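Local coordinates for integron cassette protein VCH_CASS2 (Vibrio cholerae, PDB 3GK6) that is of uncharacterised cellular function but, as an integron-associated effector-binding protein, probably binds cationic drug-like molecules, at residues V37-N41 / A42-N46; N54-E57 / K58-L61; Y157-A160 / N161-E164. All blocks are in the same frame, centred on the assembly; numbering follows the deposited sequence.

Contact 1: V37-N41 / A42-N46; sequences VRTTN and ADEMN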
ATOM      1  N   VAL A  37      -5.243  10.278  -0.919  1.00 36.46           N
ATOM      2  CA  VAL A  37      -4.791  11.511  -0.306  1.00 40.16           C
ATOM      3  C   VAL A  37      -3.322  11.684  -0.655  1.00 37.99           C
ATOM      4  O   VAL A  37      -2.611  10.711  -0.889  1.00 34.77           O
ATOM      5  CB  VAL A  37      -5.010  11.526   1.221  1.00 32.74           C
ATOM      6  CG1 VAL A  37      -4.049  10.580   1.916  1.00 36.06           C
ATOM      7  CG2 VAL A  37      -4.850  12.939   1.753  1.00 43.66           C
ATOM      8  N   ARG A  38      -2.869  12.926  -0.708  1.00 34.06           N
ATOM      9  CA  ARG A  38      -1.463  13.177  -0.957  1.00 36.94           C
ATOM     10  C   ARG A  38      -0.768  13.549   0.335  1.00 39.49           C
ATOM     11  O   ARG A  38      -1.271  14.359   1.127  1.00 39.57           O
ATOM     12  CB  ARG A  38      -1.283  14.277  -2.006  1.00 47.23           C
ATOM     13  CG  ARG A  38       0.141  14.418  -2.500  1.00 45.10           C
ATOM     14  CD  ARG A  38       0.175  15.035  -3.894  1.00 46.56           C
ATOM     15  NE  ARG A  38       1.531  15.069  -4.431  1.00 44.84           N
ATOM     16  CZ  ARG A  38       2.110  14.054  -5.064  1.00 45.29           C
ATOM     17  NH1 ARG A  38       1.454  12.910  -5.238  1.00 38.90           N
ATOM     18  NH2 ARG A  38       3.350  14.180  -5.511  1.00 42.11           N
ATOM     19  N   THR A  39       0.390  12.954   0.572  1.00 39.16           N
ATOM     20  CA  THR A  39       1.074  13.218   1.829  1.00 39.70           C
ATOM     21  C   THR A  39       2.581  13.083   1.666  1.00 35.41           C
ATOM     22  O   THR A  39       3.088  12.911   0.556  1.00 38.33           O
ATOM     23  CB  THR A  39       0.557  12.273   2.941  1.00 33.58           C
ATOM     24  OG1 THR A  39       0.989  12.748   4.230  1.00 33.50           O
ATOM     25  CG2 THR A  39       1.055  10.848   2.699  1.00 28.38           C
ATOM     26  N   THR A  40       3.289  13.179   2.781  1.00 37.59           N
ATOM     27  CA  THR A  40       4.731  13.017   2.803  1.00 35.45           C
ATOM     28  C   THR A  40       5.091  12.157   4.012  1.00 35.52           C
ATOM     29  O   THR A  40       4.296  12.027   4.950  1.00 33.07           O
ATOM     30  CB  THR A  40       5.430  14.392   2.920  1.00 51.15           C
ATOM     31  OG1 THR A  40       6.774  14.298   2.437  1.00 69.24           O
ATOM     32  CG2 THR A  40       5.447  14.867   4.353  1.00 34.11           C
ATOM     33  N   ASN A  41       6.284  11.576   4.000  1.00 33.47           N
ATOM     34  CA  ASN A  41       6.732  10.778   5.129  1.00 42.98           C
ATOM     35  C   ASN A  41       6.769  11.616   6.405  1.00 41.88           C
ATOM     36  O   ASN A  41       6.379  11.143   7.468  1.00 34.62           O
ATOM     37  CB  ASN A  41       8.097  10.140   4.856  1.00 42.98           C
ATOM     38  CG  ASN A  41       8.632   9.370   6.055  1.00 50.48           C
ATOM     39  OD1 ASN A  41       9.572   9.808   6.720  1.00 62.96           O
ATOM     40  ND2 ASN A  41       8.028   8.227   6.344  1.00 47.26           N
ATOM     41  N   ALA A  42       7.227  12.863   6.290  1.00 42.33           N
ATOM     42  CA  ALA A  42       7.277  13.761   7.443  1.00 40.34           C
ATOM     43  C   ALA A  42       5.887  14.050   8.022  1.00 42.54           C
ATOM     44  O   ALA A  42       5.724  14.100   9.239  1.00 39.30           O
ATOM     45  CB  ALA A  42       8.005  15.065   7.092  1.00 46.71           C
ATOM     46  N   ASP A  43       4.889  14.232   7.159  1.00 37.19           N
ATOM     47  CA  ASP A  43       3.520  14.463   7.626  1.00 35.49           C
ATOM     48  C   ASP A  43       3.032  13.228   8.385  1.00 34.71           C
ATOM     49  O   ASP A  43       2.306  13.342   9.362  1.00 36.70           O
ATOM     50  CB  ASP A  43       2.552  14.720   6.468  1.00 36.77           C
ATOM     51  CG  ASP A  43       2.695  16.106   5.860  1.00 48.25           C
ATOM     52  OD1 ASP A  43       3.205  17.020   6.534  1.00 45.52           O
ATOM     53  OD2 ASP A  43       2.275  16.275   4.693  1.00 52.29           O
ATOM     54  N   GLU A  44       3.424  12.046   7.919  1.00 33.41           N
ATOM     55  CA  GLU A  44       2.946  10.808   8.525  1.00 27.26           C
ATOM     56  C   GLU A  44       3.637  10.502   9.854  1.00 27.56           C
ATOM     57  O   GLU A  44       3.056   9.875  10.726  1.00 30.60           O
ATOM     58  CB  GLU A  44       3.059   9.624   7.541  1.00 24.67           C
ATOM     59  CG  GLU A  44       2.215   9.806   6.289  1.00 28.11           C
ATOM     60  CD  GLU A  44       0.746  10.049   6.593  1.00 32.96           C
ATOM     61  OE1 GLU A  44       0.146   9.232   7.318  1.00 26.78           O
ATOM     62  OE2 GLU A  44       0.182  11.050   6.097  1.00 31.52           O
HETATM   63  N   MSE A  45       4.874  10.967  10.000  0.54 31.10           N
HETATM   64  CA  MSE A  45       5.633  10.767  11.235  0.54 32.86           C
HETATM   65  C   MSE A  45       5.082  11.600  12.390  0.54 32.23           C
HETATM   66  O   MSE A  45       5.202  11.221  13.551  0.54 31.86           O
HETATM   67  CB  MSE A  45       7.111  11.099  11.015  0.54 36.05           C
HETATM   68  CG  MSE A  45       7.816  10.145  10.069  0.54 43.82           C
HETATM   69 SE   MSE A  45       7.873   8.332  10.776  0.54 58.34          SE
HETATM   70  CE  MSE A  45       8.906   8.680  12.395  0.54 61.65           C
ATOM     71  N   ASN A  46       4.488  12.743  12.066  1.00 34.66           N
ATOM     72  CA  ASN A  46       3.837  13.575  13.071  1.00 34.49           C
ATOM     73  C   ASN A  46       2.404  13.082  13.269  1.00 35.80           C
ATOM     74  O   ASN A  46       1.573  13.207  12.367  1.00 29.58           O
ATOM     75  CB  ASN A  46       3.840  15.045  12.645  1.00 36.99           C
ATOM     76  CG  ASN A  46       3.169  15.944  13.670  1.00 38.90           C
ATOM     77  OD1 ASN A  46       2.544  15.463  14.612  1.00 40.91           O
ATOM     78  ND2 ASN A  46       3.295  17.252  13.488  1.00 43.10           N
TER
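Thr39 and Glu44 are brought together by two torsions. The Thr39 hydroxyl lies opposite its own backbone N (chi1 -166°), and the Glu44 chain folds at chi2 (-56°) to carry its carboxylate back toward the strand. The side chains cross at about a right angle. Thr39 OG1 donates to Glu44 OE2 at 2.6 Å, onto that oxygen's anti lone pair, away from OE1. Thr39 CG2 lies beside Glu44 CG, 3.9 Å away. OE2 also accepts from the backbone N of Lys51, while OE1 takes that of Ile52. These bonds fix the rotation of the carboxylate and tie it to the start of the next helix. Lys51 NZ bonds Thr39 OG1 and forms a salt bridge with Asp43 OD2. Asp43 CB passes 3.4 Å from Thr39 OG1. Two backbone bonds make the helical turn: Glu44 N to Thr40 O, 3.1 Å, and Met45 N to Asn41 O, 3.0 Å. Thr40 holds the N-cap position, but its side chain makes no capping bond. This is a strand-to-helix junction, joining barrel strand 18-39 to the short helix 41-45.

Contact 2: N54-E57 / K58-L61; sequences NLWE and KFYL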
ATOM      1  N   ASN A  54      -6.618   8.494   8.679  1.00 26.26           N
ATOM      2  CA  ASN A  54      -7.925   9.051   8.327  1.00 27.66           C
ATOM      3  C   ASN A  54      -8.423   8.536   6.973  1.00 32.36           C
ATOM      4  O   ASN A  54      -9.620   8.295   6.786  1.00 33.94           O
ATOM      5  CB  ASN A  54      -7.877  10.569   8.341  1.00 33.02           C
ATOM      6  CG  ASN A  54      -7.700  11.120   9.732  1.00 31.53           C
ATOM      7  OD1 ASN A  54      -8.266  10.587  10.689  1.00 34.68           O
ATOM      8  ND2 ASN A  54      -6.908  12.177   9.856  1.00 31.17           N
ATOM      9  N   LEU A  55      -7.498   8.366   6.034  1.00 29.77           N
ATOM     10  CA  LEU A  55      -7.830   7.780   4.736  1.00 26.69           C
ATOM     11  C   LEU A  55      -8.486   6.408   4.917  1.00 27.21           C
ATOM     12  O   LEU A  55      -9.529   6.131   4.331  1.00 29.38           O
ATOM     13  CB  LEU A  55      -6.580   7.672   3.876  1.00 27.34           C
ATOM     14  CG  LEU A  55      -6.764   7.074   2.474  1.00 30.93           C
ATOM     15  CD1 LEU A  55      -7.560   8.029   1.586  1.00 35.33           C
ATOM     16  CD2 LEU A  55      -5.412   6.770   1.869  1.00 28.61           C
ATOM     17  N   TRP A  56      -7.897   5.555   5.753  1.00 25.69           N
ATOM     18  CA  TRP A  56      -8.490   4.241   5.998  1.00 29.05           C
ATOM     19  C   TRP A  56      -9.835   4.277   6.724  1.00 31.96           C
ATOM     20  O   TRP A  56     -10.714   3.471   6.430  1.00 31.73           O
ATOM     21  CB  TRP A  56      -7.495   3.278   6.657  1.00 24.17           C
ATOM     22  CG  TRP A  56      -6.492   2.805   5.655  1.00 21.73           C
ATOM     23  CD1 TRP A  56      -5.212   3.256   5.489  1.00 27.02           C
ATOM     24  CD2 TRP A  56      -6.713   1.833   4.633  1.00 21.05           C
ATOM     25  NE1 TRP A  56      -4.614   2.604   4.433  1.00 26.56           N
ATOM     26  CE2 TRP A  56      -5.515   1.724   3.892  1.00 24.20           C
ATOM     27  CE3 TRP A  56      -7.806   1.028   4.280  1.00 24.10           C
ATOM     28  CZ2 TRP A  56      -5.380   0.845   2.813  1.00 22.27           C
ATOM     29  CZ3 TRP A  56      -7.665   0.154   3.203  1.00 21.63           C
ATOM     30  CH2 TRP A  56      -6.458   0.073   2.492  1.00 23.42           C
ATOM     31  N   GLU A  57     -10.005   5.215   7.656  1.00 30.75           N
ATOM     32  CA  GLU A  57     -11.293   5.374   8.321  1.00 33.65           C
ATOM     33  C   GLU A  57     -12.384   5.734   7.301  1.00 32.26           C
ATOM     34  O   GLU A  57     -13.496   5.209   7.357  1.00 40.72           O
ATOM     35  CB  GLU A  57     -11.212   6.428   9.428  1.00 45.82           C
ATOM     36  CG  GLU A  57     -12.056   6.087  10.640  1.00 60.52           C
ATOM     37  CD  GLU A  57     -11.650   4.765  11.265  1.00 64.13           C
ATOM     38  OE1 GLU A  57     -10.435   4.559  11.471  1.00 65.79           O
ATOM     39  OE2 GLU A  57     -12.540   3.932  11.545  1.00 63.95           O
ATOM     40  N   LYS A  58     -12.055   6.605   6.355  1.00 30.86           N
ATOM     41  CA  LYS A  58     -12.980   6.923   5.269  1.00 36.44           C
ATOM     42  C   LYS A  58     -13.305   5.690   4.420  1.00 37.89           C
ATOM     43  O   LYS A  58     -14.450   5.493   4.011  1.00 41.85           O
ATOM     44  CB  LYS A  58     -12.418   8.016   4.370  1.00 41.60           C
ATOM     45  CG  LYS A  58     -13.472   8.597   3.438  1.00 40.72           C
ATOM     46  CD  LYS A  58     -12.891   9.050   2.131  1.00 42.94           C
ATOM     47  CE  LYS A  58     -12.473  10.496   2.159  1.00 48.47           C
ATOM     48  NZ  LYS A  58     -12.950  11.169   0.905  1.00 52.92           N
ATOM     49  N   PHE A  59     -12.290   4.876   4.143  1.00 33.68           N
ATOM     50  CA  PHE A  59     -12.476   3.634   3.392  1.00 30.57           C
ATOM     51  C   PHE A  59     -13.398   2.681   4.163  1.00 36.55           C
ATOM     52  O   PHE A  59     -14.347   2.131   3.600  1.00 37.57           O
ATOM     53  CB  PHE A  59     -11.121   2.974   3.092  1.00 27.27           C
ATOM     54  CG  PHE A  59     -11.220   1.714   2.266  1.00 30.11           C
ATOM     55  CD1 PHE A  59     -11.071   1.756   0.893  1.00 29.28           C
ATOM     56  CD2 PHE A  59     -11.449   0.490   2.870  1.00 29.63           C
ATOM     57  CE1 PHE A  59     -11.167   0.599   0.131  1.00 29.96           C
ATOM     58  CE2 PHE A  59     -11.543  -0.663   2.122  1.00 33.59           C
ATOM     59  CZ  PHE A  59     -11.395  -0.610   0.749  1.00 37.97           C
ATOM     60  N   TYR A  60     -13.132   2.498   5.456  1.00 30.60           N
ATOM     61  CA  TYR A  60     -13.996   1.654   6.275  1.00 37.53           C
ATOM     62  C   TYR A  60     -15.438   2.163   6.224  1.00 42.19           C
ATOM     63  O   TYR A  60     -16.382   1.383   6.090  1.00 46.95           O
ATOM     64  CB  TYR A  60     -13.520   1.613   7.729  1.00 45.84           C
ATOM     65  CG  TYR A  60     -12.088   1.164   7.907  1.00 52.45           C
ATOM     66  CD1 TYR A  60     -11.510   0.241   7.041  1.00 57.35           C
ATOM     67  CD2 TYR A  60     -11.320   1.647   8.961  1.00 57.34           C
ATOM     68  CE1 TYR A  60     -10.194  -0.173   7.212  1.00 54.92           C
ATOM     69  CE2 TYR A  60     -10.012   1.238   9.144  1.00 52.43           C
ATOM     70  CZ  TYR A  60      -9.455   0.328   8.269  1.00 54.37           C
ATOM     71  OH  TYR A  60      -8.154  -0.072   8.459  1.00 56.22           O
ATOM     72  N   LEU A  61     -15.588   3.479   6.323  1.00 34.39           N
ATOM     73  CA  LEU A  61     -16.901   4.112   6.369  1.00 42.76           C
ATOM     74  C   LEU A  61     -17.651   4.003   5.042  1.00 48.50           C
ATOM     75  O   LEU A  61     -18.797   3.556   5.005  1.00 52.13           O
ATOM     76  CB  LEU A  61     -16.758   5.585   6.759  1.00 48.26           C
ATOM     77  CG  LEU A  61     -18.056   6.390   6.662  1.00 51.81           C
ATOM     78  CD1 LEU A  61     -19.086   5.766   7.580  1.00 56.15           C
ATOM     79  CD2 LEU A  61     -17.847   7.873   6.990  1.00 51.34           C
TER
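Trp56 and Phe59 form the tight side of this helical turn. Their side chains lie side by side and point the same way. The edge of the Trp56 six-membered ring meets the face of Phe59 in a T-shaped (edge-to-face) pair, with ring centroids 5.2 Å apart and planes at 61°. Trp56 CZ3 makes the touch, 3.8 Å from Phe59 CD2. Tyr60 turns its ring back along the helix (chi1 -56°), and Trp56 O then sits over one face, 3.1 Å from Tyr60 CG. The same Trp56 O accepts the nearly straight bond from Tyr60 N (2.8 Å). Tyr60 CZ also rests 3.9 Å from Trp56 CB. Contacts at three and four residues are those of an alpha-helix, here helix 52-62, which packs on the antiparallel barrel. On its inner side Leu55, Trp56 and Phe59 meet Ala92 of strand 88-94, Trp56 and Phe59 also reach Val73, and Leu55 touches Phe35. The outer side is looser and largely exposed. There the Glu57 carboxylate stands at the edge of the Tyr60 ring, its OE2 3.7 Å from Tyr60 CD2, with the two planes 75° apart. Lys58 leads its amine away from the turn, toward a long, weak ion pair with Glu104. Tyr60 OH makes a weak hydrogen bond to a bound polyether, probably from the crystallisation liquor, though such a molecule may mark a binding pocket.

Contact 3: Y157-A160 / N161-E164; sequences YKSA and NTVE
Ser159 OG is held by two neighbours: a weak bond from Thr162 N at 3.1 Å and a water at 2.8 Å. That water also takes a weak bond from Asn161 N. The site is the turn of a beta-hairpin that joins strands 152-156 and 162-168 of the barrel, with Ala160 and Asn161 at the corner. Ser159 N donates to Thr162 O at 3.2 Å. This bond is nearly straight (169°) and lies in the carbonyl plane on a lone pair. Thr162 N returns a long, weak bond to Ser159 O, and so shares its hydrogen between the serine carbonyl and hydroxyl. Thr162 OG1 has its own partner, Thr121 OG1 on strand 106-121. Farther from the corner, the extended Lys158 chain crosses Glu164 obliquely. Lys158 NZ stays 4.0 Å from Glu164 OE2, too far for a salt bridge. A second water joins the opposite charges, accepting from Lys158 NZ and donating to Glu164 OE2. Tyr157 and Val163 lie side by side and point the same way, both meeting Val128 of helix 126-139. Tyr157 OH bonds Glu155. Val163 CG2, opposite its backbone N, makes a CH-pi contact over the Tyr157 ring, 4.3 Å from the centroid and 25° off the normal.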
ATOM      1  N   TYR A 157      -3.408  -6.419   1.523  1.00 22.42           N
ATOM      2  CA  TYR A 157      -3.902  -6.920   2.796  1.00 22.76           C
ATOM      3  C   TYR A 157      -4.458  -8.314   2.575  1.00 26.39           C
ATOM      4  O   TYR A 157      -5.670  -8.523   2.469  1.00 29.59           O
ATOM      5  CB  TYR A 157      -4.897  -5.931   3.442  1.00 20.84           C
ATOM      6  CG  TYR A 157      -4.181  -4.661   3.848  1.00 23.80           C
ATOM      7  CD1 TYR A 157      -3.550  -4.570   5.090  1.00 24.60           C
ATOM      8  CD2 TYR A 157      -4.064  -3.589   2.974  1.00 25.84           C
ATOM      9  CE1 TYR A 157      -2.856  -3.451   5.459  1.00 24.35           C
ATOM     10  CE2 TYR A 157      -3.359  -2.438   3.343  1.00 20.88           C
ATOM     11  CZ  TYR A 157      -2.760  -2.383   4.595  1.00 23.33           C
ATOM     12  OH  TYR A 157      -2.050  -1.276   5.001  1.00 21.87           O
ATOM     13  N   LYS A 158      -3.538  -9.263   2.484  1.00 23.37           N
ATOM     14  CA  LYS A 158      -3.873 -10.610   2.050  1.00 23.56           C
ATOM     15  C   LYS A 158      -4.897 -11.276   2.958  1.00 29.57           C
ATOM     16  O   LYS A 158      -5.800 -11.966   2.482  1.00 30.10           O
ATOM     17  CB  LYS A 158      -2.620 -11.476   1.964  1.00 26.83           C
ATOM     18  CG  LYS A 158      -2.899 -12.903   1.501  1.00 29.75           C
ATOM     19  CD  LYS A 158      -1.602 -13.647   1.246  1.00 30.12           C
ATOM     20  CE  LYS A 158      -1.867 -14.999   0.578  1.00 39.40           C
ATOM     21  NZ  LYS A 158      -0.590 -15.697   0.326  1.00 35.78           N
ATOM     22  N   SER A 159      -4.747 -11.083   4.258  1.00 28.06           N
ATOM     23  CA  SER A 159      -5.710 -11.634   5.212  1.00 37.49           C
ATOM     24  C   SER A 159      -5.807 -10.726   6.421  1.00 34.16           C
ATOM     25  O   SER A 159      -5.156  -9.686   6.471  1.00 28.28           O
ATOM     26  CB  SER A 159      -5.311 -13.055   5.627  1.00 35.96           C
ATOM     27  OG  SER A 159      -4.174 -13.042   6.472  1.00 36.18           O
ATOM     28  N   ALA A 160      -6.624 -11.107   7.400  1.00 32.57           N
ATOM     29  CA  ALA A 160      -6.784 -10.286   8.586  1.00 34.15           C
ATOM     30  C   ALA A 160      -5.455 -10.020   9.285  1.00 27.35           C
ATOM     31  O   ALA A 160      -5.294  -9.009   9.948  1.00 29.72           O
ATOM     32  CB  ALA A 160      -7.771 -10.931   9.555  1.00 45.27           C
ATOM     33  N   ASN A 161      -4.496 -10.928   9.126  1.00 30.25           N
ATOM     34  CA  ASN A 161      -3.240 -10.808   9.862  1.00 27.17           C
ATOM     35  C   ASN A 161      -1.995 -10.790   8.991  1.00 22.54           C
ATOM     36  O   ASN A 161      -0.897 -10.578   9.488  1.00 23.43           O
ATOM     37  CB  ASN A 161      -3.127 -11.924  10.896  1.00 33.44           C
ATOM     38  CG  ASN A 161      -4.203 -11.838  11.958  1.00 36.97           C
ATOM     39  OD1 ASN A 161      -4.105 -11.045  12.889  1.00 39.40           O
ATOM     40  ND2 ASN A 161      -5.227 -12.664  11.825  1.00 35.29           N
ATOM     41  N   THR A 162      -2.163 -11.012   7.697  1.00 26.03           N
ATOM     42  CA  THR A 162      -1.009 -11.071   6.809  1.00 26.15           C
ATOM     43  C   THR A 162      -1.038  -9.936   5.806  1.00 25.43           C
ATOM     44  O   THR A 162      -2.049  -9.699   5.147  1.00 24.18           O
ATOM     45  CB  THR A 162      -0.955 -12.393   6.039  1.00 25.77           C
ATOM     46  OG1 THR A 162      -0.894 -13.487   6.969  1.00 28.02           O
ATOM     47  CG2 THR A 162       0.269 -12.409   5.108  1.00 20.11           C
ATOM     48  N   VAL A 163       0.081  -9.228   5.696  1.00 17.99           N
ATOM     49  CA  VAL A 163       0.197  -8.164   4.712  1.00 17.22           C
ATOM     50  C   VAL A 163       1.462  -8.392   3.892  1.00 20.08           C
ATOM     51  O   VAL A 163       2.485  -8.857   4.417  1.00 19.34           O
ATOM     52  CB  VAL A 163       0.246  -6.772   5.398  1.00 19.46           C
ATOM     53  CG1 VAL A 163       1.461  -6.680   6.317  1.00 25.31           C
ATOM     54  CG2 VAL A 163       0.270  -5.638   4.347  1.00 18.46           C
ATOM     55  N   GLU A 164       1.375  -8.102   2.599  1.00 16.55           N
ATOM     56  CA  GLU A 164       2.551  -8.047   1.754  1.00 19.08           C
ATOM     57  C   GLU A 164       2.759  -6.617   1.321  1.00 20.97           C
ATOM     58  O   GLU A 164       1.797  -5.867   1.137  1.00 23.26           O
ATOM     59  CB  GLU A 164       2.368  -8.918   0.501  1.00 24.38           C
ATOM     60  CG  GLU A 164       2.114 -10.376   0.838  1.00 25.91           C
ATOM     61  CD  GLU A 164       1.861 -11.239  -0.393  1.00 28.25           C
ATOM     62  OE1 GLU A 164       1.808 -10.709  -1.530  1.00 28.78           O
ATOM     63  OE2 GLU A 164       1.720 -12.461  -0.198  1.00 34.43           O
TER
HETATM   64  O   HOH W   1       0.874 -14.502  -1.362  1.00 36.34           O
HETATM   65  O   HOH W   2      -4.929 -14.267   8.837  1.00 48.78           O

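In the fold
The three contacts follow in series along the chain; none nests in or crosses another. Contact 1 comes first and turns the chain from strand 18-39 into helix 41-45. Contact 2 lies within the next helix, 52-62, and closes no loop. They touch through Val37 CG1 and Leu55 CD2, 4.0 Å apart, where the strand meets the helix. Strands 73-78, 88-94 and 106-121 and helix 126-139 intervene before contact 3, which closes the hairpin between the last two strands. Contact 3 meets contact 2 through an edge-to-face ring pair, Trp56 CZ2 lying 3.9 Å from Tyr157 CE2. Contacts 1 and 3 reach the same barrel sheet on opposite sides of the chain's centre, their own centres about 23 Å apart.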